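Local structure of minor capsid protein (Cafeteriavirus-dependent mavirus, 6G42) at residues S208-S220 against S259-N271. The protein serves as the penton protein of the virophage mavirus, a minor capsid protein whose five-copy assembly probably occupies the vertices of the icosahedral shell. Residues are numbered along the deposited sequence; the frame is centred on the assembly and turned at random.
Sequences SNDLPVSYELLPS and SNKYHNILQTNFN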
ATOM      1  N   SER C 208       2.387 -31.796  10.381  1.00 59.83           N
ATOM      2  CA  SER C 208       3.107 -33.044  10.115  1.00 62.29           C
ATOM      3  C   SER C 208       2.992 -34.004  11.292  1.00 65.24           C
ATOM      4  O   SER C 208       3.261 -33.619  12.429  1.00 66.48           O
ATOM      5  CB  SER C 208       4.586 -32.754   9.863  1.00 60.98           C
ATOM      6  OG  SER C 208       5.308 -33.953   9.634  1.00 59.12           O
ATOM      7  N   ASN C 209       2.614 -35.250  11.014  1.00 67.83           N
ATOM      8  CA  ASN C 209       2.541 -36.296  12.058  1.00 69.58           C
ATOM      9  C   ASN C 209       3.887 -36.975  12.385  1.00 66.91           C
ATOM     10  O   ASN C 209       4.030 -37.542  13.468  1.00 66.25           O
ATOM     11  CB  ASN C 209       1.451 -37.347  11.754  1.00 73.44           C
ATOM     12  CG  ASN C 209       1.574 -37.968  10.367  1.00 79.87           C
ATOM     13  OD1 ASN C 209       2.637 -37.947   9.747  1.00 88.85           O
ATOM     14  ND2 ASN C 209       0.470 -38.521   9.871  1.00 80.33           N
ATOM     15  N   ASP C 210       4.858 -36.913  11.469  1.00 65.78           N
ATOM     16  CA  ASP C 210       6.143 -37.637  11.632  1.00 66.93           C
ATOM     17  C   ASP C 210       7.463 -36.848  11.404  1.00 65.80           C
ATOM     18  O   ASP C 210       8.544 -37.452  11.380  1.00 62.45           O
ATOM     19  CB  ASP C 210       6.129 -38.893  10.751  1.00 70.03           C
ATOM     20  CG  ASP C 210       6.034 -38.577   9.264  1.00 73.60           C
ATOM     21  OD1 ASP C 210       5.718 -37.419   8.901  1.00 73.09           O
ATOM     22  OD2 ASP C 210       6.271 -39.503   8.454  1.00 77.30           O
ATOM     23  N   LEU C 211       7.387 -35.525  11.246  1.00 64.12           N
ATOM     24  CA  LEU C 211       8.592 -34.690  11.154  1.00 61.64           C
ATOM     25  C   LEU C 211       9.095 -34.409  12.567  1.00 61.18           C
ATOM     26  O   LEU C 211       8.340 -33.869  13.374  1.00 60.51           O
ATOM     27  CB  LEU C 211       8.296 -33.364  10.450  1.00 61.85           C
ATOM     28  CG  LEU C 211       9.460 -32.375  10.264  1.00 60.56           C
ATOM     29  CD1 LEU C 211      10.510 -32.895   9.298  1.00 59.79           C
ATOM     30  CD2 LEU C 211       8.931 -31.040   9.770  1.00 60.54           C
ATOM     31  N   PRO C 212      10.361 -34.770  12.877  1.00 60.81           N
ATOM     32  CA  PRO C 212      10.880 -34.479  14.217  1.00 59.50           C
ATOM     33  C   PRO C 212      11.123 -32.976  14.416  1.00 59.05           C
ATOM     34  O   PRO C 212      12.232 -32.464  14.212  1.00 58.29           O
ATOM     35  CB  PRO C 212      12.169 -35.305  14.291  1.00 60.89           C
ATOM     36  CG  PRO C 212      12.594 -35.472  12.876  1.00 61.95           C
ATOM     37  CD  PRO C 212      11.339 -35.513  12.058  1.00 60.97           C
ATOM     38  N   VAL C 213      10.051 -32.295  14.803  1.00 57.50           N
ATOM     39  CA  VAL C 213      10.035 -30.852  14.983  1.00 58.46           C
ATOM     40  C   VAL C 213       9.406 -30.532  16.341  1.00 59.90           C
ATOM     41  O   VAL C 213       8.576 -31.294  16.849  1.00 63.90           O
ATOM     42  CB  VAL C 213       9.276 -30.163  13.816  1.00 57.53           C
ATOM     43  CG1 VAL C 213       7.780 -30.452  13.864  1.00 57.19           C
ATOM     44  CG2 VAL C 213       9.530 -28.668  13.799  1.00 57.43           C
ATOM     45  N   SER C 214       9.805 -29.409  16.925  1.00 59.11           N
ATOM     46  CA  SER C 214       9.269 -28.988  18.214  1.00 59.30           C
ATOM     47  C   SER C 214       7.786 -28.654  18.085  1.00 60.80           C
ATOM     48  O   SER C 214       7.363 -28.044  17.104  1.00 62.30           O
ATOM     49  CB  SER C 214      10.045 -27.786  18.745  1.00 59.65           C
ATOM     50  OG  SER C 214       9.807 -27.615  20.128  1.00 61.86           O
ATOM     51  N   TYR C 215       7.007 -29.072  19.074  1.00 64.41           N
ATOM     52  CA  TYR C 215       5.563 -28.867  19.081  1.00 66.57           C
ATOM     53  C   TYR C 215       5.279 -27.474  19.622  1.00 61.39           C
ATOM     54  O   TYR C 215       6.066 -26.937  20.386  1.00 60.73           O
ATOM     55  CB  TYR C 215       4.873 -29.899  19.986  1.00 76.37           C
ATOM     56  CG  TYR C 215       4.810 -31.330  19.454  1.00 86.42           C
ATOM     57  CD1 TYR C 215       5.977 -32.056  19.167  1.00 92.08           C
ATOM     58  CD2 TYR C 215       3.578 -31.979  19.277  1.00 89.67           C
ATOM     59  CE1 TYR C 215       5.918 -33.364  18.700  1.00 93.83           C
ATOM     60  CE2 TYR C 215       3.512 -33.288  18.810  1.00 92.29           C
ATOM     61  CZ  TYR C 215       4.683 -33.976  18.523  1.00 95.76           C
ATOM     62  OH  TYR C 215       4.627 -35.272  18.060  1.00100.22           O
ATOM     63  N   GLU C 216       4.154 -26.896  19.216  1.00 60.85           N
ATOM     64  CA  GLU C 216       3.639 -25.669  19.833  1.00 60.39           C
ATOM     65  C   GLU C 216       2.770 -26.065  21.026  1.00 58.22           C
ATOM     66  O   GLU C 216       2.165 -27.138  21.023  1.00 58.27           O
ATOM     67  CB  GLU C 216       2.816 -24.832  18.839  1.00 61.60           C
ATOM     68  CG  GLU C 216       3.575 -24.347  17.598  1.00 61.47           C
ATOM     69  CD  GLU C 216       2.897 -23.173  16.887  1.00 59.68           C
ATOM     70  OE1 GLU C 216       1.685 -22.956  17.075  1.00 58.76           O
ATOM     71  OE2 GLU C 216       3.571 -22.455  16.123  1.00 58.30           O
ATOM     72  N   LEU C 217       2.708 -25.198  22.034  1.00 55.99           N
ATOM     73  CA  LEU C 217       1.940 -25.462  23.260  1.00 55.92           C
ATOM     74  C   LEU C 217       0.512 -24.963  23.087  1.00 57.33           C
ATOM     75  O   LEU C 217       0.315 -23.811  22.716  1.00 58.33           O
ATOM     76  CB  LEU C 217       2.591 -24.782  24.473  1.00 54.55           C
ATOM     77  CG  LEU C 217       4.091 -25.017  24.706  1.00 53.37           C
ATOM     78  CD1 LEU C 217       4.518 -24.354  26.008  1.00 53.96           C
ATOM     79  CD2 LEU C 217       4.457 -26.494  24.719  1.00 51.94           C
ATOM     80  N   LEU C 218      -0.464 -25.829  23.377  1.00 60.40           N
ATOM     81  CA  LEU C 218      -1.897 -25.572  23.116  1.00 62.28           C
ATOM     82  C   LEU C 218      -2.729 -25.499  24.405  1.00 64.47           C
ATOM     83  O   LEU C 218      -2.306 -26.016  25.436  1.00 63.20           O
ATOM     84  CB  LEU C 218      -2.466 -26.669  22.203  1.00 61.80           C
ATOM     85  CG  LEU C 218      -2.159 -26.588  20.704  1.00 61.70           C
ATOM     86  CD1 LEU C 218      -2.589 -27.871  20.010  1.00 61.57           C
ATOM     87  CD2 LEU C 218      -2.836 -25.393  20.053  1.00 61.53           C
ATOM     88  N   PRO C 219      -3.926 -24.874  24.342  1.00 70.19           N
ATOM     89  CA  PRO C 219      -4.796 -24.788  25.519  1.00 74.25           C
ATOM     90  C   PRO C 219      -5.534 -26.098  25.821  1.00 78.52           C
ATOM     91  O   PRO C 219      -5.381 -27.082  25.094  1.00 75.33           O
ATOM     92  CB  PRO C 219      -5.778 -23.673  25.140  1.00 73.35           C
ATOM     93  CG  PRO C 219      -5.888 -23.771  23.664  1.00 73.66           C
ATOM     94  CD  PRO C 219      -4.523 -24.182  23.181  1.00 73.14           C
ATOM     95  N   SER C 220      -6.331 -26.088  26.887  1.00 85.44           N
ATOM     96  CA  SER C 220      -6.972 -27.297  27.414  1.00 90.64           C
ATOM     97  C   SER C 220      -8.098 -27.824  26.530  1.00 94.59           C
ATOM     98  O   SER C 220      -8.890 -27.053  25.985  1.00 91.56           O
ATOM     99  CB  SER C 220      -7.508 -27.044  28.827  1.00 91.09           C
ATOM    100  OG  SER C 220      -7.742 -28.258  29.513  1.00 88.54           O
ATOM    101  N   SER C 259       9.566 -13.052  10.046  1.00101.84           N
ATOM    102  CA  SER C 259      10.992 -13.326  10.288  1.00 98.30           C
ATOM    103  C   SER C 259      11.184 -14.319  11.435  1.00 96.95           C
ATOM    104  O   SER C 259      12.053 -15.186  11.362  1.00103.31           O
ATOM    105  CB  SER C 259      11.760 -12.027  10.602  1.00 94.27           C
ATOM    106  OG  SER C 259      11.835 -11.163   9.478  1.00 90.61           O
ATOM    107  N   ASN C 260      10.355 -14.194  12.473  1.00 91.48           N
ATOM    108  CA  ASN C 260      10.412 -15.063  13.653  1.00 85.83           C
ATOM    109  C   ASN C 260       9.865 -16.491  13.484  1.00 82.84           C
ATOM    110  O   ASN C 260      10.129 -17.321  14.352  1.00 85.68           O
ATOM    111  CB  ASN C 260       9.669 -14.406  14.830  1.00 84.16           C
ATOM    112  CG  ASN C 260      10.409 -13.212  15.408  1.00 81.13           C
ATOM    113  OD1 ASN C 260      11.631 -13.232  15.556  1.00 78.08           O
ATOM    114  ND2 ASN C 260       9.664 -12.180  15.778  1.00 79.52           N
ATOM    115  N   LYS C 261       9.131 -16.796  12.406  1.00 78.16           N
ATOM    116  CA  LYS C 261       8.400 -18.091  12.303  1.00 74.42           C
ATOM    117  C   LYS C 261       9.292 -19.322  12.029  1.00 71.75           C
ATOM    118  O   LYS C 261       9.200 -19.984  10.989  1.00 72.01           O
ATOM    119  CB  LYS C 261       7.211 -18.006  11.327  1.00 75.20           C
ATOM    120  CG  LYS C 261       5.912 -17.624  12.017  1.00 80.16           C
ATOM    121  CD  LYS C 261       4.692 -17.744  11.113  1.00 82.25           C
ATOM    122  CE  LYS C 261       3.393 -17.618  11.906  1.00 83.49           C
ATOM    123  NZ  LYS C 261       3.303 -16.387  12.753  1.00 83.63           N
ATOM    124  N   TYR C 262      10.119 -19.631  13.025  1.00 66.60           N
ATOM    125  CA  TYR C 262      11.058 -20.735  13.002  1.00 61.55           C
ATOM    126  C   TYR C 262      10.581 -21.815  13.976  1.00 59.17           C
ATOM    127  O   TYR C 262       9.893 -21.527  14.964  1.00 57.07           O
ATOM    128  CB  TYR C 262      12.444 -20.243  13.427  1.00 62.19           C
ATOM    129  CG  TYR C 262      13.231 -19.489  12.366  1.00 61.75           C
ATOM    130  CD1 TYR C 262      13.778 -20.158  11.272  1.00 60.26           C
ATOM    131  CD2 TYR C 262      13.469 -18.113  12.478  1.00 61.31           C
ATOM    132  CE1 TYR C 262      14.515 -19.483  10.309  1.00 61.33           C
ATOM    133  CE2 TYR C 262      14.211 -17.430  11.518  1.00 61.30           C
ATOM    134  CZ  TYR C 262      14.731 -18.120  10.435  1.00 61.60           C
ATOM    135  OH  TYR C 262      15.462 -17.458   9.474  1.00 60.82           O
ATOM    136  N   HIS C 263      10.952 -23.061  13.686  1.00 57.29           N
ATOM    137  CA  HIS C 263      10.717 -24.195  14.588  1.00 54.64           C
ATOM    138  C   HIS C 263      11.968 -25.040  14.681  1.00 52.62           C
ATOM    139  O   HIS C 263      12.656 -25.233  13.680  1.00 52.53           O
ATOM    140  CB  HIS C 263       9.560 -25.044  14.085  1.00 54.45           C
ATOM    141  CG  HIS C 263       8.259 -24.323  14.092  1.00 53.78           C
ATOM    142  ND1 HIS C 263       7.540 -24.111  15.246  1.00 54.46           N
ATOM    143  CD2 HIS C 263       7.565 -23.726  13.097  1.00 54.04           C
ATOM    144  CE1 HIS C 263       6.448 -23.426  14.961  1.00 54.34           C
ATOM    145  NE2 HIS C 263       6.437 -23.182  13.663  1.00 54.79           N
ATOM    146  N   ASN C 264      12.259 -25.539  15.877  1.00 51.99           N
ATOM    147  CA  ASN C 264      13.461 -26.341  16.107  1.00 51.59           C
ATOM    148  C   ASN C 264      13.280 -27.754  15.565  1.00 53.70           C
ATOM    149  O   ASN C 264      12.253 -28.386  15.815  1.00 55.65           O
ATOM    150  CB  ASN C 264      13.779 -26.405  17.600  1.00 49.32           C
ATOM    151  CG  ASN C 264      14.333 -25.099  18.140  1.00 47.89           C
ATOM    152  OD1 ASN C 264      13.679 -24.410  18.927  1.00 44.35           O
ATOM    153  ND2 ASN C 264      15.554 -24.758  17.727  1.00 47.09           N
ATOM    154  N   ILE C 265      14.267 -28.230  14.811  1.00 55.99           N
ATOM    155  CA  ILE C 265      14.342 -29.639  14.421  1.00 61.63           C
ATOM    156  C   ILE C 265      15.065 -30.378  15.548  1.00 62.86           C
ATOM    157  O   ILE C 265      16.187 -30.018  15.913  1.00 59.92           O
ATOM    158  CB  ILE C 265      15.079 -29.838  13.074  1.00 64.50           C
ATOM    159  CG1 ILE C 265      14.297 -29.184  11.920  1.00 67.16           C
ATOM    160  CG2 ILE C 265      15.313 -31.319  12.771  1.00 64.26           C
ATOM    161  CD1 ILE C 265      12.928 -29.781  11.622  1.00 68.00           C
ATOM    162  N   LEU C 266      14.410 -31.414  16.079  1.00 63.90           N
ATOM    163  CA  LEU C 266      14.914 -32.178  17.223  1.00 64.33           C
ATOM    164  C   LEU C 266      15.867 -33.314  16.826  1.00 65.42           C
ATOM    165  O   LEU C 266      16.802 -33.621  17.575  1.00 61.98           O
ATOM    166  CB  LEU C 266      13.742 -32.730  18.046  1.00 63.22           C
ATOM    167  CG  LEU C 266      12.686 -31.710  18.506  1.00 62.84           C
ATOM    168  CD1 LEU C 266      11.519 -32.424  19.175  1.00 62.39           C
ATOM    169  CD2 LEU C 266      13.258 -30.647  19.437  1.00 61.24           C
ATOM    170  N   GLN C 267      15.632 -33.919  15.657  1.00 68.56           N
ATOM    171  CA  GLN C 267      16.438 -35.047  15.161  1.00 73.13           C
ATOM    172  C   GLN C 267      16.934 -34.789  13.740  1.00 70.96           C
ATOM    173  O   GLN C 267      16.181 -34.319  12.899  1.00 71.76           O
ATOM    174  CB  GLN C 267      15.618 -36.341  15.172  1.00 78.55           C
ATOM    175  CG  GLN C 267      14.840 -36.589  16.454  1.00 83.73           C
ATOM    176  CD  GLN C 267      14.124 -37.928  16.455  1.00 89.13           C
ATOM    177  OE1 GLN C 267      12.894 -37.980  16.445  1.00 90.50           O
ATOM    178  NE2 GLN C 267      14.889 -39.019  16.470  1.00 92.17           N
ATOM    179  N   THR C 268      18.193 -35.125  13.486  1.00 71.98           N
ATOM    180  CA  THR C 268      18.850 -34.902  12.191  1.00 75.24           C
ATOM    181  C   THR C 268      18.858 -36.113  11.251  1.00 77.49           C
ATOM    182  O   THR C 268      19.161 -35.972  10.064  1.00 82.47           O
ATOM    183  CB  THR C 268      20.322 -34.495  12.404  1.00 78.35           C
ATOM    184  OG1 THR C 268      20.965 -35.447  13.266  1.00 78.35           O
ATOM    185  CG2 THR C 268      20.412 -33.114  13.030  1.00 80.08           C
ATOM    186  N   ASN C 269      18.527 -37.292  11.772  1.00 81.39           N
ATOM    187  CA  ASN C 269      18.718 -38.562  11.044  1.00 82.94           C
ATOM    188  C   ASN C 269      17.575 -38.984  10.100  1.00 80.77           C
ATOM    189  O   ASN C 269      17.676 -40.024   9.449  1.00 80.79           O
ATOM    190  CB  ASN C 269      19.019 -39.698  12.040  1.00 87.00           C
ATOM    191  CG  ASN C 269      17.792 -40.134  12.840  1.00 89.53           C
ATOM    192  OD1 ASN C 269      16.996 -39.301  13.279  1.00 86.40           O
ATOM    193  ND2 ASN C 269      17.642 -41.443  13.039  1.00 90.95           N
ATOM    194  N   PHE C 270      16.513 -38.183  10.017  1.00 78.96           N
ATOM    195  CA  PHE C 270      15.316 -38.564   9.250  1.00 76.99           C
ATOM    196  C   PHE C 270      15.513 -38.527   7.735  1.00 75.19           C
ATOM    197  O   PHE C 270      16.396 -37.849   7.206  1.00 73.03           O
ATOM    198  CB  PHE C 270      14.070 -37.750   9.654  1.00 76.57           C
ATOM    199  CG  PHE C 270      14.140 -36.287   9.302  1.00 75.64           C
ATOM    200  CD1 PHE C 270      14.634 -35.368  10.216  1.00 73.86           C
ATOM    201  CD2 PHE C 270      13.688 -35.824   8.069  1.00 74.79           C
ATOM    202  CE1 PHE C 270      14.699 -34.019   9.906  1.00 73.85           C
ATOM    203  CE2 PHE C 270      13.752 -34.475   7.753  1.00 73.29           C
ATOM    204  CZ  PHE C 270      14.259 -33.572   8.673  1.00 73.09           C
ATOM    205  N   ASN C 271      14.647 -39.280   7.070  1.00 76.45           N
ATOM    206  CA  ASN C 271      14.720 -39.554   5.636  1.00 76.29           C
ATOM    207  C   ASN C 271      13.458 -39.133   4.863  1.00 72.45           C
ATOM    208  O   ASN C 271      13.530 -38.752   3.691  1.00 67.94           O
ATOM    209  CB  ASN C 271      14.939 -41.060   5.491  1.00 77.49           C
ATOM    210  CG  ASN C 271      15.376 -41.469   4.110  1.00 79.85           C
ATOM    211  OD1 ASN C 271      15.827 -40.651   3.307  1.00 84.75           O
ATOM    212  ND2 ASN C 271      15.265 -42.758   3.834  1.00 81.47           N
TER
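P212, at the centre of an inverse gamma turn, meets 259-271 twice over: its ring packs on the ring of F270 and its carbonyl takes the backbone N-H of L266. Its CD lies off-centre over the F270 ring, 4.2 Å from the centroid, and CD1 of L211 sits over the same face at about the same height and tilt, L211 towards the CZ/CE2 end and the proline towards CG/CD1. L211 gets there because its CG is anti to the backbone N (chi1 -180°), which carries the branch down to the CZ end. On the P212 ring, CB also packs alongside the extended side chain of Q267.

The turn then delivers the chain into a single antiparallel bridge, V213 facing I265 as a non-hydrogen-bonded pair. Two backbone bonds frame it: L266 N gives to P212 O at 3.1 Å, from above the carbonyl plane, and S214 N gives to N264 O at 2.9 Å, almost straight on to the carbonyl. CG2 of V213 tucks in beside CB of H263, with CD1 of I265 at 4.2 Å. L266 lies against the backbone of V213 and S214.

In the jelly-roll, 248-264 is one of the two edge strands, within this chain, of a four-stranded antiparallel sheet. H263 and I265 make backbone bonds to L51 and Y49, and the bridge fastens the chain around V213 to the end of this edge strand without extending the sheet. Past the bridge the two chains diverge, and E216 spans the gap with its carboxylate: OE2 approaches the edge of the H263 ring in plane, 3.3 Å from CE1, the two planes 42° apart. A neighbouring subunit grips that carboxylate more strongly, its K300 NZ in a salt bridge to OE2 and its N12 ND2 hydrogen-bonded to OE1. The same subunit takes the N264 amide through backbone atoms of its K6 and Y8, placing this bridge at the interface between penton subunits.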